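Local coordinates for peptidase M14 domain-containing protein (Shewanella amazonensis, PDB 2QVP) that is a putative zinc-dependent metallopeptidase of the M14 family, probably acting as a metallocarboxypeptidase or a related hydrolase, at residues F119-F131 / A141-H153. Residues are numbered along the deposited sequence; the frame is centred on the assembly and turned at random.
Sequences FNELGENPNRGFF and ADTSAEGRILLEH. With SO4 (sulfate ion), chain D.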
ATOM      1  N   PHE A 119      12.219   1.034  -9.939  1.00 11.70           N
ATOM      2  CA  PHE A 119      12.071   2.463 -10.234  1.00 13.14           C
ATOM      3  C   PHE A 119      11.057   2.780 -11.335  1.00 12.99           C
ATOM      4  O   PHE A 119      10.545   1.889 -11.982  1.00 13.29           O
ATOM      5  CB  PHE A 119      13.432   3.044 -10.610  1.00 14.36           C
ATOM      6  CG  PHE A 119      14.496   2.850  -9.545  1.00 20.37           C
ATOM      7  CD1 PHE A 119      14.231   3.122  -8.194  1.00 23.38           C
ATOM      8  CD2 PHE A 119      15.769   2.425  -9.895  1.00 20.75           C
ATOM      9  CE1 PHE A 119      15.199   2.950  -7.227  1.00 19.26           C
ATOM     10  CE2 PHE A 119      16.750   2.257  -8.921  1.00 21.52           C
ATOM     11  CZ  PHE A 119      16.466   2.532  -7.590  1.00 16.74           C
ATOM     12  N   ASN A 120      10.762   4.060 -11.513  1.00 13.71           N
ATOM     13  CA  ASN A 120       9.903   4.513 -12.614  1.00 17.53           C
ATOM     14  C   ASN A 120      10.781   4.611 -13.864  1.00 17.71           C
ATOM     15  O   ASN A 120      11.985   4.408 -13.768  1.00 14.40           O
ATOM     16  CB  ASN A 120       9.174   5.839 -12.307  1.00 16.97           C
ATOM     17  CG  ASN A 120      10.114   7.054 -12.133  1.00 19.56           C
ATOM     18  OD1 ASN A 120      11.306   7.021 -12.473  1.00 17.18           O
ATOM     19  ND2 ASN A 120       9.545   8.151 -11.611  1.00 12.44           N
ATOM     20  N   GLU A 121      10.183   4.961 -15.005  1.00 20.70           N
ATOM     21  CA  GLU A 121      10.903   5.082 -16.303  1.00 22.18           C
ATOM     22  C   GLU A 121      12.088   6.065 -16.264  1.00 20.87           C
ATOM     23  O   GLU A 121      13.050   5.906 -17.016  1.00 21.04           O
ATOM     24  CB  GLU A 121       9.923   5.470 -17.425  1.00 23.53           C
ATOM     25  CG  GLU A 121       9.307   6.898 -17.253  1.00 31.13           C
ATOM     26  CD  GLU A 121       8.183   7.240 -18.224  1.00 28.37           C
ATOM     27  OE1 GLU A 121       7.667   6.331 -18.934  1.00 41.49           O
ATOM     28  OE2 GLU A 121       7.806   8.441 -18.244  1.00 40.49           O
ATOM     29  N   LEU A 122      12.006   7.067 -15.384  1.00 22.26           N
ATOM     30  CA  LEU A 122      13.076   8.053 -15.168  1.00 20.56           C
ATOM     31  C   LEU A 122      14.168   7.600 -14.175  1.00 17.68           C
ATOM     32  O   LEU A 122      15.091   8.367 -13.931  1.00 18.25           O
ATOM     33  CB  LEU A 122      12.457   9.381 -14.673  1.00 23.45           C
ATOM     34  CG  LEU A 122      11.415  10.078 -15.562  1.00 28.39           C
ATOM     35  CD1 LEU A 122      10.652  11.147 -14.784  1.00 26.14           C
ATOM     36  CD2 LEU A 122      12.094  10.658 -16.812  1.00 33.98           C
ATOM     37  N   GLY A 123      14.070   6.385 -13.616  1.00 15.21           N
ATOM     38  CA  GLY A 123      15.020   5.843 -12.621  1.00 16.75           C
ATOM     39  C   GLY A 123      14.826   6.290 -11.170  1.00 16.57           C
ATOM     40  O   GLY A 123      15.609   5.909 -10.291  1.00 17.12           O
ATOM     41  N   GLU A 124      13.732   7.021 -10.920  1.00 16.43           N
ATOM     42  CA  GLU A 124      13.415   7.596  -9.611  0.50 16.77           C
ATOM     43  C   GLU A 124      12.694   6.574  -8.734  1.00 16.00           C
ATOM     44  O   GLU A 124      11.935   5.756  -9.241  1.00 17.47           O
ATOM     45  CB  GLU A 124      12.495   8.816  -9.768  0.50 17.22           C
ATOM     46  CG  GLU A 124      13.016   9.983 -10.621  0.50 17.77           C
ATOM     47  CD  GLU A 124      14.065  10.853  -9.928  0.50 25.53           C
ATOM     48  OE1 GLU A 124      14.043  10.980  -8.672  0.50 25.90           O
ATOM     49  OE2 GLU A 124      14.891  11.451 -10.661  0.50 24.87           O
ATOM     50  N   ASN A 125      12.918   6.646  -7.432  1.00 16.00           N
ATOM     51  CA  ASN A 125      12.260   5.812  -6.425  1.00 15.74           C
ATOM     52  C   ASN A 125      11.008   6.553  -5.935  1.00 15.19           C
ATOM     53  O   ASN A 125      11.135   7.500  -5.159  1.00 13.28           O
ATOM     54  CB  ASN A 125      13.204   5.553  -5.243  1.00 16.67           C
ATOM     55  CG  ASN A 125      12.551   4.747  -4.116  1.00 17.62           C
ATOM     56  OD1 ASN A 125      11.411   4.272  -4.217  1.00 19.54           O
ATOM     57  ND2 ASN A 125      13.296   4.564  -3.043  1.00 20.81           N
ATOM     58  N   PRO A 126       9.792   6.122  -6.350  1.00 14.40           N
ATOM     59  CA  PRO A 126       8.606   6.850  -5.886  1.00 15.88           C
ATOM     60  C   PRO A 126       8.237   6.790  -4.406  1.00 15.92           C
ATOM     61  O   PRO A 126       7.417   7.586  -4.000  1.00 17.76           O
ATOM     62  CB  PRO A 126       7.457   6.253  -6.751  1.00 17.92           C
ATOM     63  CG  PRO A 126       8.153   5.628  -7.936  1.00 13.24           C
ATOM     64  CD  PRO A 126       9.399   5.061  -7.304  1.00 15.79           C
ATOM     65  N   ASN A 127       8.848   5.919  -3.614  1.00 15.31           N
ATOM     66  CA  ASN A 127       8.501   5.783  -2.211  1.00 16.41           C
ATOM     67  C   ASN A 127       9.269   6.752  -1.323  1.00 19.32           C
ATOM     68  O   ASN A 127       9.000   6.810  -0.145  1.00 22.19           O
ATOM     69  CB  ASN A 127       8.747   4.352  -1.738  1.00 16.31           C
ATOM     70  CG  ASN A 127       8.190   4.066  -0.354  1.00 18.20           C
ATOM     71  OD1 ASN A 127       7.103   4.491  -0.007  1.00 25.34           O
ATOM     72  ND2 ASN A 127       8.960   3.361   0.447  1.00 30.12           N
ATOM     73  N   ARG A 128      10.219   7.512  -1.842  1.00 19.61           N
ATOM     74  CA  ARG A 128      10.937   8.437  -0.967  1.00 20.40           C
ATOM     75  C   ARG A 128      10.841   9.886  -1.414  1.00 17.47           C
ATOM     76  O   ARG A 128      10.342  10.184  -2.504  1.00 19.63           O
ATOM     77  CB  ARG A 128      12.348   7.889  -0.619  1.00 21.00           C
ATOM     78  CG  ARG A 128      12.212   6.704   0.464  1.00 26.62           C
ATOM     79  CD  ARG A 128      13.433   6.397   1.330  1.00 30.18           C
ATOM     80  NE  ARG A 128      13.746   7.458   2.292  1.00 33.48           N
ATOM     81  CZ  ARG A 128      14.913   7.575   2.958  1.00 48.52           C
ATOM     82  NH1 ARG A 128      15.896   6.671   2.820  1.00 53.79           N
ATOM     83  NH2 ARG A 128      15.115   8.615   3.790  1.00 47.66           N
ATOM     84  N   GLY A 129      11.176  10.779  -0.496  1.00 14.86           N
ATOM     85  CA  GLY A 129      11.101  12.217  -0.704  1.00 12.84           C
ATOM     86  C   GLY A 129       9.778  12.865  -0.381  1.00 10.10           C
ATOM     87  O   GLY A 129       9.357  13.776  -1.083  1.00  9.21           O
ATOM     88  N   PHE A 130       9.132  12.424   0.687  1.00  9.37           N
ATOM     89  CA  PHE A 130       7.871  13.024   1.152  1.00  8.63           C
ATOM     90  C   PHE A 130       8.195  13.761   2.434  1.00  8.57           C
ATOM     91  O   PHE A 130       8.546  13.132   3.428  1.00  8.70           O
ATOM     92  CB  PHE A 130       6.825  11.948   1.416  1.00  9.22           C
ATOM     93  CG  PHE A 130       6.377  11.230   0.183  1.00  5.57           C
ATOM     94  CD1 PHE A 130       5.351  11.760  -0.595  1.00 15.44           C
ATOM     95  CD2 PHE A 130       6.975  10.028  -0.212  1.00  9.74           C
ATOM     96  CE1 PHE A 130       4.920  11.107  -1.742  1.00 16.06           C
ATOM     97  CE2 PHE A 130       6.569   9.383  -1.359  1.00 11.28           C
ATOM     98  CZ  PHE A 130       5.523   9.923  -2.129  1.00 12.10           C
ATOM     99  N   PHE A 131       8.055  15.085   2.421  1.00  6.86           N
ATOM    100  CA  PHE A 131       8.451  15.903   3.546  1.00  5.98           C
ATOM    101  C   PHE A 131       7.292  16.710   4.075  1.00  5.61           C
ATOM    102  O   PHE A 131       6.311  16.965   3.371  1.00  6.13           O
ATOM    103  CB  PHE A 131       9.589  16.866   3.162  1.00  5.67           C
ATOM    104  CG  PHE A 131      10.734  16.196   2.549  1.00  8.29           C
ATOM    105  CD1 PHE A 131      11.758  15.670   3.352  1.00  6.70           C
ATOM    106  CD2 PHE A 131      10.786  16.025   1.166  1.00  5.94           C
ATOM    107  CE1 PHE A 131      12.812  14.993   2.771  1.00  5.02           C
ATOM    108  CE2 PHE A 131      11.855  15.379   0.579  1.00  6.73           C
ATOM    109  CZ  PHE A 131      12.866  14.845   1.383  1.00  8.79           C
ATOM    110  N   ALA A 141      14.549  17.429  -3.134  1.00  4.83           N
ATOM    111  CA  ALA A 141      15.515  17.075  -4.188  1.00  6.90           C
ATOM    112  C   ALA A 141      15.365  15.661  -4.718  1.00  8.67           C
ATOM    113  O   ALA A 141      15.527  15.437  -5.896  1.00 11.15           O
ATOM    114  CB  ALA A 141      16.945  17.319  -3.690  1.00  6.98           C
ATOM    115  N   ASP A 142      15.001  14.721  -3.858  1.00 14.03           N
ATOM    116  CA  ASP A 142      14.847  13.313  -4.273  1.00 16.15           C
ATOM    117  C   ASP A 142      13.398  12.842  -4.527  1.00 15.28           C
ATOM    118  O   ASP A 142      13.180  11.638  -4.637  1.00 19.92           O
ATOM    119  CB  ASP A 142      15.533  12.395  -3.246  1.00 17.91           C
ATOM    120  CG  ASP A 142      14.870  12.418  -1.866  1.00 17.84           C
ATOM    121  OD1 ASP A 142      14.175  13.404  -1.488  1.00 17.19           O
ATOM    122  OD2 ASP A 142      15.091  11.434  -1.143  1.00 16.28           O
ATOM    123  N   THR A 143      12.415  13.740  -4.626  1.00 11.96           N
ATOM    124  CA  THR A 143      11.031  13.293  -4.845  1.00 13.31           C
ATOM    125  C   THR A 143      10.881  12.912  -6.314  1.00 11.96           C
ATOM    126  O   THR A 143      11.394  13.589  -7.189  1.00 11.54           O
ATOM    127  CB  THR A 143       9.991  14.361  -4.401  1.00 13.14           C
ATOM    128  OG1 THR A 143      10.326  14.805  -3.085  1.00  8.38           O
ATOM    129  CG2 THR A 143       8.586  13.824  -4.380  1.00  8.79           C
ATOM    130  N   SER A 144      10.239  11.779  -6.576  1.00 13.82           N
ATOM    131  CA  SER A 144       9.977  11.328  -7.933  1.00 12.39           C
ATOM    132  C   SER A 144       8.778  12.094  -8.468  1.00 12.97           C
ATOM    133  O   SER A 144       8.035  12.721  -7.685  1.00  7.37           O
ATOM    134  CB  SER A 144       9.603   9.867  -7.915  1.00 12.95           C
ATOM    135  OG  SER A 144       8.281   9.759  -7.410  1.00 14.86           O
ATOM    136  N   ALA A 145       8.585  12.035  -9.792  1.00 13.54           N
ATOM    137  CA  ALA A 145       7.408  12.642 -10.460  1.00 14.43           C
ATOM    138  C   ALA A 145       6.071  12.229  -9.817  1.00 13.48           C
ATOM    139  O   ALA A 145       5.177  13.053  -9.644  1.00 14.38           O
ATOM    140  CB  ALA A 145       7.393  12.289 -11.952  1.00 15.25           C
ATOM    141  N   GLU A 146       5.956  10.959  -9.451  1.00 14.26           N
ATOM    142  CA  GLU A 146       4.753  10.417  -8.816  1.00 15.92           C
ATOM    143  C   GLU A 146       4.586  10.988  -7.409  1.00 14.39           C
ATOM    144  O   GLU A 146       3.477  11.341  -6.973  1.00 12.35           O
ATOM    145  CB  GLU A 146       4.791   8.884  -8.739  1.00 17.83           C
ATOM    146  CG  GLU A 146       4.890   8.146 -10.103  1.00 14.57           C
ATOM    147  CD  GLU A 146       6.283   8.037 -10.684  1.00 24.56           C
ATOM    148  OE1 GLU A 146       7.280   8.336  -9.948  1.00 22.32           O
ATOM    149  OE2 GLU A 146       6.364   7.643 -11.879  1.00 19.12           O
ATOM    150  N   GLY A 147       5.712  11.078  -6.701  1.00 13.68           N
ATOM    151  CA  GLY A 147       5.735  11.638  -5.369  1.00 12.19           C
ATOM    152  C   GLY A 147       5.270  13.068  -5.420  1.00 11.27           C
ATOM    153  O   GLY A 147       4.514  13.460  -4.551  1.00 12.29           O
ATOM    154  N   ARG A 148       5.694  13.819  -6.451  1.00 10.85           N
ATOM    155  CA  ARG A 148       5.264  15.204  -6.609  0.50 12.57           C
ATOM    156  C   ARG A 148       3.754  15.269  -6.893  1.00 13.79           C
ATOM    157  O   ARG A 148       3.061  16.153  -6.359  1.00 16.43           O
ATOM    158  CB  ARG A 148       6.112  15.926  -7.661  0.50 13.38           C
ATOM    159  CG  ARG A 148       7.558  16.127  -7.194  0.50 12.02           C
ATOM    160  CD  ARG A 148       8.465  16.764  -8.242  0.50 13.82           C
ATOM    161  NE  ARG A 148       9.834  16.880  -7.721  0.50 10.73           N
ATOM    162  CZ  ARG A 148      10.342  17.920  -7.049  0.50  2.00           C
ATOM    163  NH1 ARG A 148       9.647  19.031  -6.807  0.50  6.14           N
ATOM    164  NH2 ARG A 148      11.587  17.854  -6.619  0.50  4.72           N
ATOM    165  N   ILE A 149       3.235  14.329  -7.693  1.00 13.86           N
ATOM    166  CA  ILE A 149       1.776  14.236  -7.971  1.00 13.35           C
ATOM    167  C   ILE A 149       0.987  14.007  -6.677  1.00 11.80           C
ATOM    168  O   ILE A 149      -0.004  14.708  -6.425  1.00 14.51           O
ATOM    169  CB  ILE A 149       1.427  13.132  -9.004  1.00 15.43           C
ATOM    170  CG1 ILE A 149       1.793  13.606 -10.407  1.00 11.92           C
ATOM    171  CG2 ILE A 149      -0.098  12.690  -8.907  1.00 12.37           C
ATOM    172  CD1 ILE A 149       1.745  12.526 -11.429  1.00 15.21           C
ATOM    173  N   LEU A 150       1.426  13.050  -5.859  1.00 10.94           N
ATOM    174  CA  LEU A 150       0.757  12.770  -4.581  0.50 11.60           C
ATOM    175  C   LEU A 150       0.874  13.939  -3.598  1.00 12.10           C
ATOM    176  O   LEU A 150      -0.097  14.232  -2.886  1.00 12.81           O
ATOM    177  CB  LEU A 150       1.243  11.454  -3.952  0.50 13.19           C
ATOM    178  CG  LEU A 150       0.474  10.176  -4.348  0.50 15.60           C
ATOM    179  CD1 LEU A 150       0.037  10.135  -5.816  0.50 17.51           C
ATOM    180  CD2 LEU A 150       1.301   8.951  -3.960  0.50 12.67           C
ATOM    181  N   LEU A 151       2.037  14.614  -3.565  1.00 11.03           N
ATOM    182  CA  LEU A 151       2.220  15.771  -2.667  1.00 11.70           C
ATOM    183  C   LEU A 151       1.337  16.944  -3.072  1.00 12.76           C
ATOM    184  O   LEU A 151       0.880  17.690  -2.222  1.00 14.30           O
ATOM    185  CB  LEU A 151       3.669  16.255  -2.553  1.00 11.24           C
ATOM    186  CG  LEU A 151       4.711  15.793  -1.497  1.00 15.03           C
ATOM    187  CD1 LEU A 151       4.080  15.268  -0.217  1.00  6.23           C
ATOM    188  CD2 LEU A 151       5.774  14.838  -2.024  1.00 12.43           C
ATOM    189  N   GLU A 152       1.103  17.109  -4.367  1.00 13.51           N
ATOM    190  CA  GLU A 152       0.153  18.104  -4.827  1.00 17.43           C
ATOM    191  C   GLU A 152      -1.267  17.843  -4.287  1.00 15.45           C
ATOM    192  O   GLU A 152      -2.036  18.776  -4.250  1.00 14.29           O
ATOM    193  CB  GLU A 152       0.150  18.203  -6.350  1.00 16.71           C
ATOM    194  CG  GLU A 152       1.384  18.898  -6.881  1.00 23.51           C
ATOM    195  CD  GLU A 152       1.603  18.716  -8.389  1.00 27.83           C
ATOM    196  OE1 GLU A 152       0.807  18.005  -9.058  1.00 40.84           O
ATOM    197  OE2 GLU A 152       2.597  19.291  -8.895  1.00 44.21           O
ATOM    198  N   HIS A 153      -1.611  16.603  -3.892  1.00 16.57           N
ATOM    199  CA  HIS A 153      -2.930  16.305  -3.280  1.00 15.62           C
ATOM    200  C   HIS A 153      -2.725  15.866  -1.847  1.00 13.40           C
ATOM    201  O   HIS A 153      -3.455  15.025  -1.353  1.00 14.01           O
ATOM    202  CB  HIS A 153      -3.717  15.241  -4.089  1.00 15.40           C
ATOM    203  CG  HIS A 153      -3.858  15.568  -5.547  1.00 16.17           C
ATOM    204  ND1 HIS A 153      -2.853  15.318  -6.456  1.00 25.50           N
ATOM    205  CD2 HIS A 153      -4.885  16.092  -6.263  1.00 13.00           C
ATOM    206  CE1 HIS A 153      -3.244  15.691  -7.660  1.00 20.65           C
ATOM    207  NE2 HIS A 153      -4.472  16.160  -7.572  1.00 16.32           N
TER
HETATM  208  S   SO4 D 275      12.728   2.705  -0.136  1.00 38.85           S
HETATM  209  O1  SO4 D 275      12.018   3.151  -1.326  1.00 40.50           O
HETATM  210  O2  SO4 D 275      12.538   1.291   0.103  1.00 32.55           O
HETATM  211  O3  SO4 D 275      14.153   2.977  -0.283  1.00 47.97           O
HETATM  212  O4  SO4 D 275      12.182   3.409   1.034  1.00 46.49           O
HETATM  213  O   HOH W   1      14.434   9.106  -6.592  1.00 29.62           O
HETATM  214  O   HOH W   2       8.620  10.200  -4.541  1.00 12.99           O
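Phe-130 lies against Gly-147, Leu-150 and Leu-151 of helix 145-152, its CD1 only 3.4 Å from CD2 of Leu-151 and its CZ 3.7 Å from CA of Gly-147. A chi1 of -66° sets CG beside the backbone N and carries the far end of the ring to the helix, where CB of Leu-150 meets its edge. A CB on Gly-147 would press tightly on this ring and clash with Thr-143 CG2, so the missing side chain lets ring and helix come close. Phe-229 packs edge-to-face with the same ring, joining the contact to helix 229-235.

Before the helix, the chain at Asp-142 and Thr-143 runs beside Gly-129. Asp-142 OD1 sits in the plane of the Phe-131 ring at its edge, 3.5 Å from CZ, and also rests on CA of Gly-129. Thr-143 OG1, which also bonds Gly-140 N, donates to Gly-129 O at an unusually short 2.5 Å, a doubtful length. Ser-144, the N-cap, holds Gly-147 N through OG at 3.0 Å and sets its CB 3.6 Å from CB of Glu-124. Water 2 takes the Ser-144 N-H and donates to the carbonyl oxygens of Pro-126 and Arg-128, tying the start of the helix to the type I turn 125-128. In that turn Asn-125 OD1 bonds His-75 NE2, its side chain about 11 Å from that of Glu-245, the predicted active-site residue.

Glu-146 bends at chi2 (82°) to bring its carboxylate to Asn-120. OE1 accepts from Asn-120 ND2 on its syn lone pair (2.8 Å) and from Ser-144 OG on its anti lone pair, while CG of Pro-126 flanks it. Shortened to an alanine here, the residue would probably leave Asn-120 ND2 without its carboxylate acceptor and Ser-144 OG freer to turn. Two donors on one buried oxygen probably stabilise the ionised carboxylate, and the N-terminal end of the helix would add to this.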